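Local coordinates for protein beta-glucoside phosphorylase BglX (Unidentified, PDB 5VQE) that probably cleaves beta-glucosides by phosphorolysis, as a family 3 glycoside phosphorylase that forms a covalent glycosyl-enzyme intermediate, at residues Q36-I41 with K55-G60; S240-Q245 with P263-K268; I285-T290 with M315-L320. All blocks are in the same frame, centred on the assembly; numbering follows the deposited sequence.

Contact 1: residues Q36-I41 with K55-G60; sequences QLICEI and KHFLPG
F57 and I38 meet where the chain, having left the first strand of the family 3 TIM-type barrel, returns to begin the parallel strand 61-64. No helix is formed in the residues between the two segments, and the connection crosses the start of strand 38-42 at about a right angle. The I38 side chain crosses the F57 side chain at about a right angle and sets its CD1 over the centre of the ring, 3.8 Å from the centroid and 13° off the ring normal, a CH-pi contact. Its CG2 adds a second touch, 3.7 Å from F57 CE2. F57 CG stands in the crowded position between the backbone N and the carbonyl carbon (chi1 49°), on the side of I38; the ring of F326, from helix 322-335, also meets the F57 ring. At the ring edge, close to its plane, lies E40 OE2, 3.3 Å from F57 CZ, and the same oxygen is hydrogen-bonded to T319 OG1. P59 CB rests against the carbonyl oxygen of I38. That oxygen also accepts the amide of G60, G60 N to I38 O being 2.9 Å, with the donor in the carbonyl plane. G60 has to come in close: a side chain there would run into Q36 O, which instead receives a CA-H...O contact from G60 CA at 3.4 Å. Q36 OE1 and G60 O share K354 NZ as a partner. Q36 NE2 donates to a water at 3.0 Å, which in turn donates to L58 O at 2.6 Å.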
ATOM      1  N   GLN A  36     -20.893  14.050   4.049  1.00 10.46           N
ATOM      2  CA  GLN A  36     -20.038  13.979   2.864  1.00 14.12           C
ATOM      3  C   GLN A  36     -18.561  13.903   3.234  1.00 14.57           C
ATOM      4  O   GLN A  36     -17.755  13.369   2.462  1.00 11.77           O
ATOM      5  CB  GLN A  36     -20.272  15.195   1.965  1.00 11.33           C
ATOM      6  CG  GLN A  36     -21.542  15.140   1.129  1.00 12.78           C
ATOM      7  CD  GLN A  36     -21.553  13.975   0.167  1.00 11.95           C
ATOM      8  OE1 GLN A  36     -20.745  13.915  -0.760  1.00 14.21           O
ATOM      9  NE2 GLN A  36     -22.458  13.027   0.392  1.00 11.40           N
ATOM     10  N   LEU A  37     -18.185  14.447   4.391  1.00 12.15           N
ATOM     11  CA  LEU A  37     -16.789  14.449   4.815  1.00 13.49           C
ATOM     12  C   LEU A  37     -16.275  13.061   5.168  1.00 12.07           C
ATOM     13  O   LEU A  37     -15.059  12.890   5.295  1.00 13.62           O
ATOM     14  CB  LEU A  37     -16.601  15.344   6.037  1.00 14.40           C
ATOM     15  CG  LEU A  37     -17.076  16.796   5.960  1.00 12.50           C
ATOM     16  CD1 LEU A  37     -16.909  17.437   7.305  1.00 12.26           C
ATOM     17  CD2 LEU A  37     -16.311  17.576   4.916  1.00 12.15           C
ATOM     18  N   ILE A  38     -17.157  12.079   5.361  1.00 11.49           N
ATOM     19  CA  ILE A  38     -16.794  10.812   5.993  1.00 10.87           C
ATOM     20  C   ILE A  38     -16.726   9.711   4.944  1.00 13.38           C
ATOM     21  O   ILE A  38     -17.659   9.531   4.154  1.00 14.25           O
ATOM     22  CB  ILE A  38     -17.791  10.430   7.103  1.00 13.51           C
ATOM     23  CG1 ILE A  38     -17.743  11.450   8.239  1.00 13.68           C
ATOM     24  CG2 ILE A  38     -17.475   9.034   7.652  1.00 13.59           C
ATOM     25  CD1 ILE A  38     -18.893  11.331   9.232  1.00 16.04           C
ATOM     26  N   CYS A  39     -15.627   8.968   4.948  1.00 10.46           N
ATOM     27  CA  CYS A  39     -15.543   7.688   4.260  1.00  9.68           C
ATOM     28  C   CYS A  39     -15.711   6.569   5.278  1.00 11.88           C
ATOM     29  O   CYS A  39     -15.005   6.541   6.292  1.00 12.19           O
ATOM     30  CB  CYS A  39     -14.207   7.531   3.538  1.00 13.26           C
ATOM     31  SG  CYS A  39     -14.043   5.921   2.784  1.00 12.30           S
ATOM     32  N   GLU A  40     -16.631   5.649   5.003  1.00 12.77           N
ATOM     33  CA  GLU A  40     -16.889   4.512   5.878  1.00 12.98           C
ATOM     34  C   GLU A  40     -16.303   3.229   5.300  1.00 13.55           C
ATOM     35  O   GLU A  40     -16.413   2.968   4.099  1.00 14.92           O
ATOM     36  CB  GLU A  40     -18.391   4.333   6.094  1.00 15.41           C
ATOM     37  CG  GLU A  40     -18.984   5.267   7.121  1.00 21.23           C
ATOM     38  CD  GLU A  40     -18.474   4.980   8.532  1.00 20.45           C
ATOM     39  OE1 GLU A  40     -18.418   3.798   8.934  1.00 25.21           O
ATOM     40  OE2 GLU A  40     -18.101   5.941   9.232  1.00 25.95           O
ATOM     41  N   ILE A  41     -15.708   2.416   6.167  1.00 13.89           N
ATOM     42  CA  ILE A  41     -15.137   1.140   5.751  1.00 15.55           C
ATOM     43  C   ILE A  41     -16.250   0.110   5.611  1.00 19.85           C
ATOM     44  O   ILE A  41     -17.260   0.151   6.318  1.00 14.77           O
ATOM     45  CB  ILE A  41     -14.055   0.681   6.751  1.00 15.80           C
ATOM     46  CG1 ILE A  41     -13.156  -0.379   6.113  1.00 18.84           C
ATOM     47  CG2 ILE A  41     -14.678   0.158   8.043  1.00 23.26           C
ATOM     48  CD1 ILE A  41     -11.910  -0.682   6.934  1.00 26.09           C
ATOM     49  N   LYS A  55     -26.654   4.446   8.597  1.00 22.64           N
ATOM     50  CA  LYS A  55     -27.609   4.499   9.704  1.00 24.68           C
ATOM     51  C   LYS A  55     -27.511   5.791  10.507  1.00 26.87           C
ATOM     52  O   LYS A  55     -28.513   6.233  11.079  1.00 23.44           O
ATOM     53  CB  LYS A  55     -27.396   3.319  10.657  1.00 28.11           C
ATOM     54  CG  LYS A  55     -27.313   1.969   9.984  1.00 33.15           C
ATOM     55  N   HIS A  56     -26.323   6.389  10.598  1.00 20.85           N
ATOM     56  CA  HIS A  56     -26.104   7.524  11.478  1.00 23.04           C
ATOM     57  C   HIS A  56     -25.857   8.816  10.727  1.00 19.01           C
ATOM     58  O   HIS A  56     -25.887   9.888  11.341  1.00 20.36           O
ATOM     59  CB  HIS A  56     -24.919   7.229  12.401  1.00 24.28           C
ATOM     60  CG  HIS A  56     -25.040   5.923  13.118  1.00 25.56           C
ATOM     61  ND1 HIS A  56     -25.867   5.749  14.208  1.00 29.32           N
ATOM     62  CD2 HIS A  56     -24.463   4.720  12.887  1.00 27.79           C
ATOM     63  CE1 HIS A  56     -25.783   4.498  14.624  1.00 27.32           C
ATOM     64  NE2 HIS A  56     -24.936   3.854  13.844  1.00 27.15           N
ATOM     65  N   PHE A  57     -25.603   8.734   9.428  1.00 18.28           N
ATOM     66  CA  PHE A  57     -25.333   9.872   8.568  1.00 17.82           C
ATOM     67  C   PHE A  57     -25.235   9.328   7.153  1.00 14.61           C
ATOM     68  O   PHE A  57     -25.222   8.114   6.937  1.00 14.94           O
ATOM     69  CB  PHE A  57     -24.047  10.597   8.976  1.00 16.66           C
ATOM     70  CG  PHE A  57     -22.876   9.679   9.179  1.00 16.21           C
ATOM     71  CD1 PHE A  57     -22.511   9.280  10.451  1.00 13.07           C
ATOM     72  CD2 PHE A  57     -22.147   9.211   8.099  1.00 16.43           C
ATOM     73  CE1 PHE A  57     -21.440   8.437  10.649  1.00 16.27           C
ATOM     74  CE2 PHE A  57     -21.075   8.372   8.284  1.00 15.96           C
ATOM     75  CZ  PHE A  57     -20.720   7.977   9.565  1.00 18.15           C
ATOM     76  N   LEU A  58     -25.157  10.239   6.190  1.00 18.67           N
ATOM     77  CA  LEU A  58     -25.049   9.848   4.789  1.00 15.22           C
ATOM     78  C   LEU A  58     -23.619  10.093   4.318  1.00 14.67           C
ATOM     79  O   LEU A  58     -23.232  11.252   4.089  1.00 16.58           O
ATOM     80  CB  LEU A  58     -26.057  10.627   3.939  1.00 19.01           C
ATOM     81  CG  LEU A  58     -27.514  10.429   4.412  1.00 22.73           C
ATOM     82  CD1 LEU A  58     -28.500  11.296   3.614  1.00 25.93           C
ATOM     83  CD2 LEU A  58     -27.944   8.954   4.367  1.00 20.68           C
ATOM     84  N   PRO A  59     -22.795   9.055   4.177  1.00 13.79           N
ATOM     85  CA  PRO A  59     -21.362   9.278   3.955  1.00 12.11           C
ATOM     86  C   PRO A  59     -21.067   9.749   2.542  1.00 13.57           C
ATOM     87  O   PRO A  59     -21.860   9.580   1.612  1.00 16.09           O
ATOM     88  CB  PRO A  59     -20.738   7.903   4.216  1.00 12.93           C
ATOM     89  CG  PRO A  59     -21.813   6.938   3.864  1.00 17.86           C
ATOM     90  CD  PRO A  59     -23.112   7.617   4.266  1.00 17.54           C
ATOM     91  N   GLY A  60     -19.881  10.335   2.389  1.00 13.50           N
ATOM     92  CA  GLY A  60     -19.440  10.794   1.084  1.00 13.30           C
ATOM     93  C   GLY A  60     -18.725   9.714   0.291  1.00 13.48           C
ATOM     94  O   GLY A  60     -18.628   9.812  -0.936  1.00 10.70           O
TER
HETATM   95  O   HOH W   1     -24.298  13.287   2.772  1.00 12.75           O
HETATM   96  O   HOH W   2     -22.325  10.401  -0.992  1.00 14.32           O

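Contact 2: residues S240-Q245 with P263-K268; sequences SAHIRQ and PGSLSK
The H242 imidazole receives S265 at its edge: OG lies in the ring plane, 2.8 Å from H242 ND1, in a hydrogen bond that either atom could donate. A chi1 of 53° sets S265 OG toward ND1, and S265 CB also comes within 3.5 Å of H242 ND1. The second ring nitrogen, NE2, is bonded to A289 O, so both nitrogens are engaged and the rotation of the imidazole is probably fixed. A289 belongs to the pocket of the bound sugar, and the H242-S265 pair is thereby tied to the pocket wall. The ring of Y295, from helix 293-296, meets the imidazole with the planes about 55° apart, while M292 also touches the histidine. Around H242 the backbone makes an inverse gamma turn, in which I243 N reaches A241 O weakly. The turn interrupts the barrel strand 237-244, and the short 3-10 segment 264-266, just ahead of helix 268-278, is bonded across the break. A241 O takes a further donor there, S265 N at 3.0 Å, and I243 O takes G264 N at 2.9 Å; both donors sit about 40° out of the carbonyl planes. G264 suits this approach, since a CB would come too close to A241 O. Ahead of it, P263 lies against the backbone, with CB 3.5 Å from H242 C, and P263 CA makes a CA-H...O contact with I243 O. R244 lays its CG 3.5 Å from P263 N, and farther out its NH2 is bonded to S209 O.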
ATOM      1  N   SER A 240      -3.244  12.515   3.836  1.00  8.91           N
ATOM      2  CA  SER A 240      -2.463  13.096   4.923  1.00 11.20           C
ATOM      3  C   SER A 240      -2.477  12.146   6.114  1.00  9.33           C
ATOM      4  O   SER A 240      -3.539  11.857   6.678  1.00 10.48           O
ATOM      5  CB  SER A 240      -3.029  14.466   5.303  1.00 11.21           C
ATOM      6  OG  SER A 240      -2.193  15.117   6.257  1.00 11.92           O
ATOM      7  N   ALA A 241      -1.307  11.656   6.492  1.00  9.47           N
ATOM      8  CA  ALA A 241      -1.201  10.552   7.429  1.00 11.53           C
ATOM      9  C   ALA A 241      -0.761  11.058   8.794  1.00 12.42           C
ATOM     10  O   ALA A 241      -0.576  12.254   9.016  1.00 12.41           O
ATOM     11  CB  ALA A 241      -0.248   9.488   6.886  1.00 13.63           C
ATOM     12  N   HIS A 242      -0.591  10.119   9.719  1.00  9.07           N
ATOM     13  CA  HIS A 242      -0.395  10.454  11.125  1.00  9.89           C
ATOM     14  C   HIS A 242       1.087  10.529  11.461  1.00 12.26           C
ATOM     15  O   HIS A 242       1.584   9.934  12.415  1.00 16.73           O
ATOM     16  CB  HIS A 242      -1.127   9.438  11.987  1.00 11.97           C
ATOM     17  CG  HIS A 242      -2.489   9.106  11.468  1.00 10.25           C
ATOM     18  ND1 HIS A 242      -3.405  10.074  11.118  1.00 11.21           N
ATOM     19  CD2 HIS A 242      -3.081   7.914  11.212  1.00 13.28           C
ATOM     20  CE1 HIS A 242      -4.508   9.493  10.675  1.00 13.20           C
ATOM     21  NE2 HIS A 242      -4.335   8.183  10.719  1.00 13.38           N
ATOM     22  N   ILE A 243       1.792  11.279  10.620  1.00 10.01           N
ATOM     23  CA  ILE A 243       3.240  11.424  10.664  1.00 12.03           C
ATOM     24  C   ILE A 243       3.547  12.898  10.882  1.00 11.98           C
ATOM     25  O   ILE A 243       2.981  13.758  10.202  1.00 10.85           O
ATOM     26  CB  ILE A 243       3.893  10.923   9.360  1.00 13.53           C
ATOM     27  CG1 ILE A 243       3.554   9.447   9.103  1.00 14.47           C
ATOM     28  CG2 ILE A 243       5.388  11.137   9.398  1.00 13.44           C
ATOM     29  CD1 ILE A 243       3.875   8.973   7.701  1.00 15.71           C
ATOM     30  N   ARG A 244       4.446  13.186  11.813  1.00 11.30           N
ATOM     31  CA  ARG A 244       4.888  14.555  12.050  1.00 13.90           C
ATOM     32  C   ARG A 244       6.128  14.876  11.224  1.00 14.07           C
ATOM     33  O   ARG A 244       6.927  13.991  10.899  1.00 15.90           O
ATOM     34  CB  ARG A 244       5.195  14.777  13.533  1.00 14.62           C
ATOM     35  CG  ARG A 244       3.953  14.942  14.381  1.00 18.24           C
ATOM     36  CD  ARG A 244       4.266  14.885  15.861  1.00 23.08           C
ATOM     37  NE  ARG A 244       4.507  13.523  16.308  1.00 26.17           N
ATOM     38  CZ  ARG A 244       4.876  13.198  17.544  1.00 33.69           C
ATOM     39  NH1 ARG A 244       5.050  14.144  18.461  1.00 38.46           N
ATOM     40  NH2 ARG A 244       5.071  11.926  17.865  1.00 29.93           N
ATOM     41  N   GLN A 245       6.275  16.159  10.878  1.00 13.16           N
ATOM     42  CA  GLN A 245       7.511  16.699  10.304  1.00 14.10           C
ATOM     43  C   GLN A 245       7.804  17.968  11.090  1.00 12.85           C
ATOM     44  O   GLN A 245       7.468  19.082  10.660  1.00 13.35           O
ATOM     45  CB  GLN A 245       7.391  16.971   8.805  1.00 13.45           C
ATOM     46  CG  GLN A 245       8.634  16.607   8.001  1.00 13.94           C
ATOM     47  CD  GLN A 245       9.925  17.205   8.565  1.00 16.62           C
ATOM     48  OE1 GLN A 245       9.892  18.187   9.311  1.00 17.13           O
ATOM     49  NE2 GLN A 245      11.070  16.621   8.191  1.00 14.24           N
ATOM     50  N   PRO A 263       0.578  15.765  13.711  1.00 11.72           N
ATOM     51  CA  PRO A 263       0.813  14.985  12.498  1.00 12.78           C
ATOM     52  C   PRO A 263       0.075  15.588  11.313  1.00 12.06           C
ATOM     53  O   PRO A 263      -0.838  16.403  11.464  1.00 11.73           O
ATOM     54  CB  PRO A 263       0.265  13.601  12.857  1.00 12.82           C
ATOM     55  CG  PRO A 263      -0.791  13.892  13.896  1.00 16.55           C
ATOM     56  CD  PRO A 263      -0.240  15.028  14.693  1.00 13.50           C
ATOM     57  N   GLY A 264       0.498  15.178  10.120  1.00  9.06           N
ATOM     58  CA  GLY A 264      -0.086  15.650   8.881  1.00 12.68           C
ATOM     59  C   GLY A 264      -1.592  15.760   8.926  1.00 11.95           C
ATOM     60  O   GLY A 264      -2.166  16.778   8.530  1.00 10.95           O
ATOM     61  N   SER A 265      -2.242  14.707   9.414  1.00 11.06           N
ATOM     62  CA  SER A 265      -3.692  14.625   9.389  1.00 11.19           C
ATOM     63  C   SER A 265      -4.370  15.660  10.274  1.00 13.99           C
ATOM     64  O   SER A 265      -5.592  15.812  10.173  1.00 12.27           O
ATOM     65  CB  SER A 265      -4.137  13.215   9.803  1.00 11.07           C
ATOM     66  OG  SER A 265      -3.571  12.819  11.045  1.00 13.85           O
ATOM     67  N   LEU A 266      -3.617  16.357  11.131  1.00 11.82           N
ATOM     68  CA  LEU A 266      -4.151  17.370  12.025  1.00 13.90           C
ATOM     69  C   LEU A 266      -3.462  18.720  11.882  1.00 13.43           C
ATOM     70  O   LEU A 266      -3.799  19.647  12.627  1.00 15.73           O
ATOM     71  CB  LEU A 266      -4.028  16.898  13.482  1.00 13.32           C
ATOM     72  CG  LEU A 266      -5.017  15.815  13.913  1.00 12.16           C
ATOM     73  CD1 LEU A 266      -4.553  15.115  15.172  1.00 17.48           C
ATOM     74  CD2 LEU A 266      -6.386  16.419  14.122  1.00 13.61           C
ATOM     75  N   SER A 267      -2.527  18.869  10.944  1.00 15.96           N
ATOM     76  CA  SER A 267      -1.572  19.972  10.951  1.00 12.02           C
ATOM     77  C   SER A 267      -1.924  21.015   9.898  1.00 14.88           C
ATOM     78  O   SER A 267      -1.876  20.738   8.694  1.00 12.61           O
ATOM     79  CB  SER A 267      -0.158  19.456  10.712  1.00 13.58           C
ATOM     80  OG  SER A 267       0.691  20.519  10.316  1.00 14.68           O
ATOM     81  N   LYS A 268      -2.222  22.236  10.353  1.00 13.01           N
ATOM     82  CA  LYS A 268      -2.487  23.323   9.415  1.00 15.54           C
ATOM     83  C   LYS A 268      -1.214  23.751   8.691  1.00 14.99           C
ATOM     84  O   LYS A 268      -1.251  24.072   7.498  1.00 13.56           O
ATOM     85  CB  LYS A 268      -3.129  24.506  10.151  1.00 18.76           C
ATOM     86  CG  LYS A 268      -2.211  25.266  11.068  1.00 20.17           C
ATOM     87  CD  LYS A 268      -2.972  26.353  11.836  1.00 25.14           C
TER

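Contact 3: residues I285-T290 with M315-L320; sequences ICTDAT and MLTFTL. With G2F (2-deoxy-2-fluoro-alpha-D-glucopyranose), chain B.
C286 and M315 form a single parallel bridge between two neighbouring strands of the barrel. Its backbone bonds are T287 N to M315 O, 2.9 Å, and a weak one from M315 N to I285 O; farther on, T290 N reaches T317 O. Three threonine hydroxyls add bonds to the main chain. T287 OG1, between its backbone N and carbonyl carbon (chi1 71°), accepts T317 N at 3.1 Å and a nearly straight 168°, and donates to D288 O at 2.9 Å. In return T317 OG1 donates to T287 O, a short bond of 2.5 Å. T290 OG1 donates to F318 O and is also bonded to R301 NH2. A valine in place of T287 would probably leave T317 N without its acceptor and D288 O without its donor, freeing the backbone beside the sugar-bearing aspartate to shift. Apolar contacts are few: C286 CB faces M315 CB, and A289 CB touches F318 CD2 at 3.4 Å. The F318 ring carries T317 CG2 over the centre of one face, and its CE2 lies 3.8 Å from C6 of the sugar. The remaining interaction is covalent. D288 OD1 is bonded to C1 of the 2-fluoro sugar at 1.4 Å, while A289 N donates weakly to that oxygen. The alpha linkage is consistent with D288 being the nucleophile of a double-displacement mechanism, with the 2-fluoro sugar trapped as the glycosyl-enzyme intermediate.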
ATOM      1  N   ILE A 285      -7.824  16.296  -0.325  1.00 11.31           N
ATOM      2  CA  ILE A 285      -7.006  15.799   0.778  1.00 11.62           C
ATOM      3  C   ILE A 285      -7.890  14.940   1.675  1.00 11.15           C
ATOM      4  O   ILE A 285      -8.923  15.407   2.169  1.00 11.81           O
ATOM      5  CB  ILE A 285      -6.373  16.944   1.586  1.00  9.57           C
ATOM      6  CG1 ILE A 285      -5.419  17.769   0.728  1.00 12.28           C
ATOM      7  CG2 ILE A 285      -5.629  16.388   2.795  1.00  8.62           C
ATOM      8  CD1 ILE A 285      -4.921  19.029   1.406  1.00 14.87           C
ATOM      9  N   CYS A 286      -7.488  13.697   1.900  1.00  9.85           N
ATOM     10  CA  CYS A 286      -8.162  12.841   2.866  1.00  9.13           C
ATOM     11  C   CYS A 286      -7.168  12.420   3.936  1.00 10.59           C
ATOM     12  O   CYS A 286      -5.954  12.405   3.708  1.00 11.51           O
ATOM     13  CB  CYS A 286      -8.795  11.610   2.207  1.00 13.52           C
ATOM     14  SG  CYS A 286      -7.628  10.440   1.472  1.00 13.40           S
ATOM     15  N   THR A 287      -7.685  12.109   5.119  1.00 11.43           N
ATOM     16  CA  THR A 287      -6.819  11.603   6.168  1.00  9.19           C
ATOM     17  C   THR A 287      -6.564  10.116   5.959  1.00  9.58           C
ATOM     18  O   THR A 287      -7.297   9.421   5.250  1.00 11.75           O
ATOM     19  CB  THR A 287      -7.417  11.831   7.560  1.00 11.57           C
ATOM     20  OG1 THR A 287      -8.537  10.966   7.773  1.00 10.81           O
ATOM     21  CG2 THR A 287      -7.884  13.277   7.741  1.00 12.43           C
ATOM     22  N   ASP A 288      -5.479   9.642   6.555  1.00 11.08           N
ATOM     23  CA  ASP A 288      -5.348   8.217   6.777  1.00 13.19           C
ATOM     24  C   ASP A 288      -6.357   7.800   7.841  1.00 10.96           C
ATOM     25  O   ASP A 288      -6.918   8.639   8.554  1.00 12.92           O
ATOM     26  CB  ASP A 288      -3.921   7.875   7.197  1.00 13.01           C
ATOM     27  CG  ASP A 288      -3.644   6.389   7.163  1.00 18.89           C
ATOM     28  OD1 ASP A 288      -4.289   5.665   6.350  1.00 14.16           O
ATOM     29  OD2 ASP A 288      -2.776   5.985   7.954  1.00 18.36           O
ATOM     30  N   ALA A 289      -6.599   6.492   7.928  1.00 11.79           N
ATOM     31  CA  ALA A 289      -7.641   5.948   8.800  1.00 12.76           C
ATOM     32  C   ALA A 289      -7.559   6.526  10.210  1.00 12.13           C
ATOM     33  O   ALA A 289      -6.509   6.464  10.861  1.00 12.38           O
ATOM     34  CB  ALA A 289      -7.520   4.421   8.846  1.00 15.72           C
ATOM     35  N   THR A 290      -8.683   7.070  10.693  1.00 11.79           N
ATOM     36  CA  THR A 290      -8.688   7.859  11.924  1.00 10.62           C
ATOM     37  C   THR A 290      -8.746   7.022  13.195  1.00 13.25           C
ATOM     38  O   THR A 290      -8.665   7.594  14.287  1.00 11.83           O
ATOM     39  CB  THR A 290      -9.865   8.836  11.948  1.00 12.82           C
ATOM     40  OG1 THR A 290     -11.083   8.114  12.164  1.00 12.60           O
ATOM     41  CG2 THR A 290      -9.955   9.642  10.643  1.00 15.48           C
ATOM     42  N   MET A 315     -11.629  15.206   3.788  1.00 10.17           N
ATOM     43  CA  MET A 315     -12.359  13.995   4.130  1.00 12.44           C
ATOM     44  C   MET A 315     -11.672  13.238   5.255  1.00 14.16           C
ATOM     45  O   MET A 315     -10.439  13.114   5.285  1.00 11.01           O
ATOM     46  CB  MET A 315     -12.498  13.120   2.881  1.00 11.37           C
ATOM     47  CG  MET A 315     -13.085  11.755   3.098  1.00 17.84           C
ATOM     48  SD  MET A 315     -13.581  10.944   1.554  1.00 23.14           S
ATOM     49  CE  MET A 315     -14.047  12.282   0.513  1.00 11.90           C
ATOM     50  N   LEU A 316     -12.492  12.739   6.185  1.00 11.24           N
ATOM     51  CA  LEU A 316     -12.045  11.870   7.262  1.00 10.97           C
ATOM     52  C   LEU A 316     -12.237  10.428   6.833  1.00 13.77           C
ATOM     53  O   LEU A 316     -13.340  10.038   6.428  1.00 11.76           O
ATOM     54  CB  LEU A 316     -12.836  12.132   8.545  1.00 11.56           C
ATOM     55  CG  LEU A 316     -12.651  13.510   9.184  1.00 18.90           C
ATOM     56  CD1 LEU A 316     -13.848  13.874  10.049  1.00 19.56           C
ATOM     57  CD2 LEU A 316     -11.394  13.536  10.017  1.00 17.00           C
ATOM     58  N   THR A 317     -11.178   9.637   6.928  1.00 12.31           N
ATOM     59  CA  THR A 317     -11.209   8.247   6.477  1.00 13.17           C
ATOM     60  C   THR A 317     -11.511   7.352   7.676  1.00 11.80           C
ATOM     61  O   THR A 317     -10.644   7.091   8.515  1.00 12.40           O
ATOM     62  CB  THR A 317      -9.897   7.884   5.796  1.00 11.77           C
ATOM     63  OG1 THR A 317      -9.694   8.791   4.705  1.00 10.23           O
ATOM     64  CG2 THR A 317      -9.927   6.455   5.264  1.00 11.68           C
ATOM     65  N   PHE A 318     -12.766   6.917   7.761  1.00 12.72           N
ATOM     66  CA  PHE A 318     -13.242   5.917   8.712  1.00 12.50           C
ATOM     67  C   PHE A 318     -13.607   6.547  10.043  1.00 15.48           C
ATOM     68  O   PHE A 318     -13.062   7.588  10.424  1.00 13.49           O
ATOM     69  CB  PHE A 318     -12.220   4.802   8.963  1.00 13.16           C
ATOM     70  CG  PHE A 318     -11.747   4.113   7.721  1.00 14.42           C
ATOM     71  CD1 PHE A 318     -12.451   4.230   6.532  1.00 14.51           C
ATOM     72  CD2 PHE A 318     -10.595   3.340   7.746  1.00 15.23           C
ATOM     73  CE1 PHE A 318     -12.004   3.590   5.382  1.00 16.96           C
ATOM     74  CE2 PHE A 318     -10.145   2.701   6.599  1.00 14.74           C
ATOM     75  CZ  PHE A 318     -10.853   2.819   5.424  1.00 12.95           C
ATOM     76  N   THR A 319     -14.536   5.904  10.746  1.00 13.70           N
ATOM     77  CA  THR A 319     -14.979   6.322  12.062  1.00 15.89           C
ATOM     78  C   THR A 319     -14.616   5.245  13.074  1.00 16.13           C
ATOM     79  O   THR A 319     -14.294   4.110  12.717  1.00 17.16           O
ATOM     80  CB  THR A 319     -16.493   6.567  12.096  1.00 16.77           C
ATOM     81  OG1 THR A 319     -17.177   5.391  11.646  1.00 19.37           O
ATOM     82  CG2 THR A 319     -16.874   7.747  11.213  1.00 18.19           C
ATOM     83  N   LEU A 320     -14.680   5.618  14.347  1.00 15.64           N
ATOM     84  CA  LEU A 320     -14.450   4.688  15.447  1.00 14.73           C
ATOM     85  C   LEU A 320     -15.806   4.244  15.988  1.00 17.42           C
ATOM     86  O   LEU A 320     -16.316   3.184  15.610  1.00 17.92           O
ATOM     87  CB  LEU A 320     -13.585   5.364  16.520  1.00 16.60           C
ATOM     88  CG  LEU A 320     -13.154   4.575  17.752  1.00 18.70           C
ATOM     89  CD1 LEU A 320     -12.377   3.341  17.339  1.00 20.14           C
ATOM     90  CD2 LEU A 320     -12.321   5.474  18.661  1.00 20.21           C
TER
HETATM   91  C1  G2F B 601      -4.221   4.275   6.518  1.00 13.43           C
HETATM   92  C2  G2F B 601      -2.986   3.671   5.774  1.00 16.96           C
HETATM   93  C3  G2F B 601      -3.186   3.903   4.247  1.00 11.41           C
HETATM   94  C4  G2F B 601      -4.559   3.293   3.827  1.00 13.57           C
HETATM   95  C5  G2F B 601      -5.679   3.974   4.685  1.00 12.95           C
HETATM   96  C6  G2F B 601      -7.093   3.347   4.361  1.00 13.96           C
HETATM   97  O3  G2F B 601      -2.206   3.159   3.572  1.00 11.73           O
HETATM   98  O4  G2F B 601      -4.789   3.660   2.493  1.00  9.24           O
HETATM   99  O5  G2F B 601      -5.419   3.705   6.052  1.00 12.31           O
HETATM  100  O6  G2F B 601      -6.999   1.956   4.483  1.00 14.50           O
HETATM  101  F2  G2F B 601      -1.856   4.298   6.168  1.00 13.36           F

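How the contacts relate
From the N terminus the three contacts follow in series, each closing its own loop before the next begins, with none nested or crossing. Contact 1 closes the helix-free loop between strands 38-42 and 61-64. Contact 2 closes the excursion through helix 246-252 that follows strand 237-244. Contact 3 closes the helical crossover from strand 284-287 to strand 316-317. Contacts 1 and 2 do not touch, their centres being about 22 Å apart, and contact 3 bridges them: strand 284-287 runs beside 237-244, and strand 316-317 beside 38-42, where C39 O meets F318 N. The pairing of contacts 1 and 3 joins the last barrel strand to the first, and contact 3 carries the bound sugar.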